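Local coordinates for protein NADPH-ferredoxin reductase FprA (PDB 2C7G) that transfers electrons between NADPH and ferredoxin through its bound FAD and may supply them to P450 systems, at residues Gly52-Gln57 with Ala159-Arg164. The protein carries 1 engineered substitution. Residues are numbered along the deposited sequence; the frame is centred on the assembly and turned at random.
Sequences GVAPDQ and ALDVAR. Engineered in segment 52-57: Gln57 (natural residue His). With NA (sodium ion), chain D; FAD (flavin-adenine dinucleotide), chain B.
Arg164 lays the edge of its guanidinium against the carboxylate of Asp56, the two planes only 4° apart. The grip is side-on: NE reaches Asp56 OD2 at 2.8 Å and NH2 reaches Asp56 OD1 at 2.8 Å, both almost straight and on syn lone pairs. Aspartate suits this place because its paired oxygens match NE and NH2; arginine does because its long chain, bent at chi3 (71°), turns a further edge to Asp161, one helical turn earlier. There NH1 and NH2 converge end-on on a single oxygen, with NH1 2.8 Å from Asp161 OD1. That oxygen also binds the sodium ion, at 2.3 Å, while the other serves waters. The small methyl of Ala54 fits beside the guanidinium, CB lying 3.3 Å from Arg164 NH2. The amide of Gln57, an engineered replacement for histidine, stands steeply over one guanidinium face, its NE2 hydrogen-bonded to Glu214. Asp161 turns OD2 toward the flavin, where one water links it to Gly52 O, another to Ala54 N, and FAD C6 lies 3.7 Å away. Val53 packs CG2 against flavin N5. The contact thus joins the flavin-binding loop to helix 157-167, which follows a probable Rossmann-type glycine-rich turn; Asp161 touches the bound 4-oxo derivative of NADP. One arginine and a sodium ion probably offset two negative side chains, and the paired grips fix the guanidinium's rotation.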
loop_
_atom_site.group_PDB
_atom_site.type_symbol
_atom_site.label_atom_id
_atom_site.label_comp_id
_atom_site.label_asym_id
_atom_site.label_seq_id
_atom_site.Cartn_x
_atom_site.Cartn_y
_atom_site.Cartn_z
ATOM N N GLY A 52 -14.721 16.771 -14.496
ATOM C CA GLY A 52 -13.360 16.543 -14.988
ATOM C C GLY A 52 -13.284 16.091 -16.432
ATOM O O GLY A 52 -12.697 16.775 -17.261
ATOM N N VAL A 53 -13.887 14.941 -16.729
ATOM C CA VAL A 53 -13.918 14.408 -18.088
ATOM C C VAL A 53 -14.390 15.518 -19.037
ATOM O O VAL A 53 -15.329 16.275 -18.725
ATOM C CB VAL A 53 -14.863 13.188 -18.159
ATOM C CG1 VAL A 53 -15.001 12.677 -19.610
ATOM C CG2 VAL A 53 -14.370 12.089 -17.186
ATOM N N ALA A 54 -13.734 15.625 -20.195
ATOM C CA ALA A 54 -13.954 16.753 -21.092
ATOM C C ALA A 54 -15.367 16.734 -21.688
ATOM O O ALA A 54 -15.958 15.658 -21.852
ATOM C CB ALA A 54 -12.877 16.778 -22.190
ATOM N N PRO A 55 -15.921 17.926 -21.990
ATOM C CA PRO A 55 -17.277 18.049 -22.533
ATOM C C PRO A 55 -17.457 17.416 -23.908
ATOM O O PRO A 55 -18.592 17.107 -24.273
ATOM C CB PRO A 55 -17.504 19.568 -22.595
ATOM C CG PRO A 55 -16.125 20.168 -22.628
ATOM C CD PRO A 55 -15.308 19.252 -21.750
ATOM N N ASP A 56 -16.362 17.219 -24.644
ATOM C CA ASP A 56 -16.405 16.466 -25.917
ATOM C C ASP A 56 -16.319 14.933 -25.737
ATOM O O ASP A 56 -16.078 14.186 -26.710
ATOM C CB ASP A 56 -15.358 16.988 -26.930
ATOM C CG ASP A 56 -13.899 16.737 -26.508
ATOM O OD1 ASP A 56 -13.602 16.485 -25.310
ATOM O OD2 ASP A 56 -13.022 16.827 -27.398
ATOM N N GLN A 57 -16.525 14.462 -24.503
ATOM C CA GLN A 57 -16.450 13.026 -24.210
ATOM C C GLN A 57 -17.716 12.477 -23.529
ATOM O O GLN A 57 -17.627 11.811 -22.475
ATOM C CB GLN A 57 -15.178 12.690 -23.399
ATOM C CG GLN A 57 -13.851 13.165 -24.036
ATOM C CD GLN A 57 -13.430 12.375 -25.289
ATOM O OE1 GLN A 57 -13.944 11.289 -25.570
ATOM N NE2 GLN A 57 -12.473 12.919 -26.028
ATOM N N ALA A 159 -3.280 17.248 -19.953
ATOM C CA ALA A 159 -2.638 18.288 -20.756
ATOM C C ALA A 159 -3.275 18.307 -22.139
ATOM O O ALA A 159 -3.506 19.373 -22.718
ATOM C CB ALA A 159 -1.128 18.057 -20.834
ATOM N N LEU A 160 -3.576 17.118 -22.665
ATOM C CA LEU A 160 -4.232 17.030 -23.980
ATOM C C LEU A 160 -5.654 17.573 -23.958
ATOM O O LEU A 160 -6.065 18.275 -24.889
ATOM C CB LEU A 160 -4.228 15.591 -24.491
ATOM C CG LEU A 160 -2.838 14.994 -24.709
ATOM C CD1 LEU A 160 -3.024 13.556 -25.226
ATOM C CD2 LEU A 160 -2.012 15.809 -25.696
ATOM N N ASP A 161 -6.390 17.294 -22.878
ATOM C CA ASP A 161 -7.728 17.873 -22.712
ATOM C C ASP A 161 -7.682 19.401 -22.788
ATOM O O ASP A 161 -8.485 20.021 -23.477
ATOM C CB ASP A 161 -8.341 17.467 -21.363
ATOM C CG ASP A 161 -9.001 16.097 -21.399
ATOM O OD1 ASP A 161 -9.081 15.469 -22.493
ATOM O OD2 ASP A 161 -9.448 15.673 -20.322
ATOM N N VAL A 162 -6.754 20.001 -22.046
ATOM C CA VAL A 162 -6.631 21.461 -22.020
ATOM C C VAL A 162 -6.348 21.998 -23.435
ATOM O O VAL A 162 -7.008 22.943 -23.901
ATOM C CB VAL A 162 -5.528 21.910 -21.039
ATOM C CG1 VAL A 162 -5.322 23.443 -21.126
ATOM C CG2 VAL A 162 -5.883 21.476 -19.613
ATOM N N ALA A 163 -5.385 21.379 -24.121
ATOM C CA ALA A 163 -5.012 21.822 -25.458
ATOM C C ALA A 163 -6.181 21.668 -26.412
ATOM O O ALA A 163 -6.493 22.590 -27.181
ATOM C CB ALA A 163 -3.796 21.049 -25.966
ATOM N N ARG A 164 -6.847 20.518 -26.342
ATOM C CA ARG A 164 -7.924 20.187 -27.276
ATOM C C ARG A 164 -9.113 21.137 -27.133
ATOM O O ARG A 164 -9.655 21.623 -28.135
ATOM C CB ARG A 164 -8.333 18.717 -27.081
ATOM C CG ARG A 164 -9.144 18.092 -28.206
ATOM C CD ARG A 164 -9.388 16.592 -27.939
ATOM N NE ARG A 164 -10.335 16.402 -26.840
ATOM C CZ ARG A 164 -10.013 16.035 -25.598
ATOM N NH1 ARG A 164 -8.757 15.767 -25.259
ATOM N NH2 ARG A 164 -10.970 15.915 -24.690
HETATM NA NA NA D . -9.266 13.138 -22.372
HETATM P PA FAD B . -13.414 12.198 -7.775
HETATM O O1A FAD B . -12.528 13.420 -7.770
HETATM O O2A FAD B . -13.999 11.749 -9.103
HETATM O O5B FAD B . -14.607 12.359 -6.732
HETATM C C5B FAD B . -14.349 12.879 -5.432
HETATM C C4B FAD B . -15.647 13.481 -4.875
HETATM O O4B FAD B . -15.421 13.819 -3.510
HETATM C C3B FAD B . -16.021 14.794 -5.576
HETATM O O3B FAD B . -17.379 14.771 -5.989
HETATM C C2B FAD B . -15.785 15.857 -4.504
HETATM O O2B FAD B . -16.630 16.996 -4.598
HETATM C C1B FAD B . -16.004 15.064 -3.221
HETATM N N9A FAD B . -15.336 15.625 -2.034
HETATM C C8A FAD B . -14.031 16.027 -1.928
HETATM N N7A FAD B . -13.833 16.474 -0.665
HETATM C C5A FAD B . -14.989 16.358 0.030
HETATM C C6A FAD B . -15.345 16.673 1.345
HETATM N N6A FAD B . -14.428 17.140 2.185
HETATM N N1A FAD B . -16.628 16.430 1.794
HETATM C C2A FAD B . -17.565 15.906 0.914
HETATM N N3A FAD B . -17.199 15.600 -0.389
HETATM C C4A FAD B . -15.938 15.822 -0.822
HETATM N N1 FAD B . -10.755 8.805 -16.676
HETATM C C2 FAD B . -11.239 8.101 -17.752
HETATM O O2 FAD B . -11.381 6.875 -17.656
HETATM N N3 FAD B . -11.566 8.784 -18.916
HETATM C C4 FAD B . -11.422 10.169 -18.998
HETATM O O4 FAD B . -11.726 10.759 -20.037
HETATM C C4X FAD B . -10.933 10.890 -17.902
HETATM N N5 FAD B . -10.781 12.270 -17.962
HETATM C C5X FAD B . -10.286 12.953 -16.854
HETATM C C6 FAD B . -10.110 14.337 -16.899
HETATM C C7 FAD B . -9.616 15.025 -15.790
HETATM C C7M FAD B . -9.350 16.510 -15.930
HETATM C C8 FAD B . -9.277 14.311 -14.634
HETATM C C8M FAD B . -8.556 14.952 -13.491
HETATM C C9 FAD B . -9.435 12.935 -14.587
HETATM C C9A FAD B . -9.950 12.239 -15.695
HETATM N N10 FAD B . -10.113 10.854 -15.647
HETATM C C10 FAD B . -10.602 10.186 -16.750
HETATM C "C1'" FAD B . -9.786 10.045 -14.416
HETATM C "C2'" FAD B . -10.973 9.948 -13.454
HETATM O "O2'" FAD B . -11.596 11.225 -13.389
HETATM C "C3'" FAD B . -10.539 9.460 -12.063
HETATM O "O3'" FAD B . -9.980 8.167 -12.177
HETATM C "C4'" FAD B . -11.696 9.369 -11.065
HETATM O "O4'" FAD B . -12.631 10.439 -11.218
HETATM C "C5'" FAD B . -11.195 9.348 -9.620
HETATM O "O5'" FAD B . -12.345 9.069 -8.840
HETATM P P FAD B . -12.411 9.465 -7.287
HETATM O O1P FAD B . -13.667 8.854 -6.769
HETATM O O2P FAD B . -11.188 9.044 -6.532
HETATM O O3P FAD B . -12.430 11.070 -7.177
HETATM O O HOH W 1 -11.175 17.681 -19.396
HETATM O O HOH W 2 -11.421 13.934 -20.550
HETATM O O HOH W 3 -10.955 11.532 -22.722
HETATM O O HOH W 4 -6.774 13.232 -23.287
#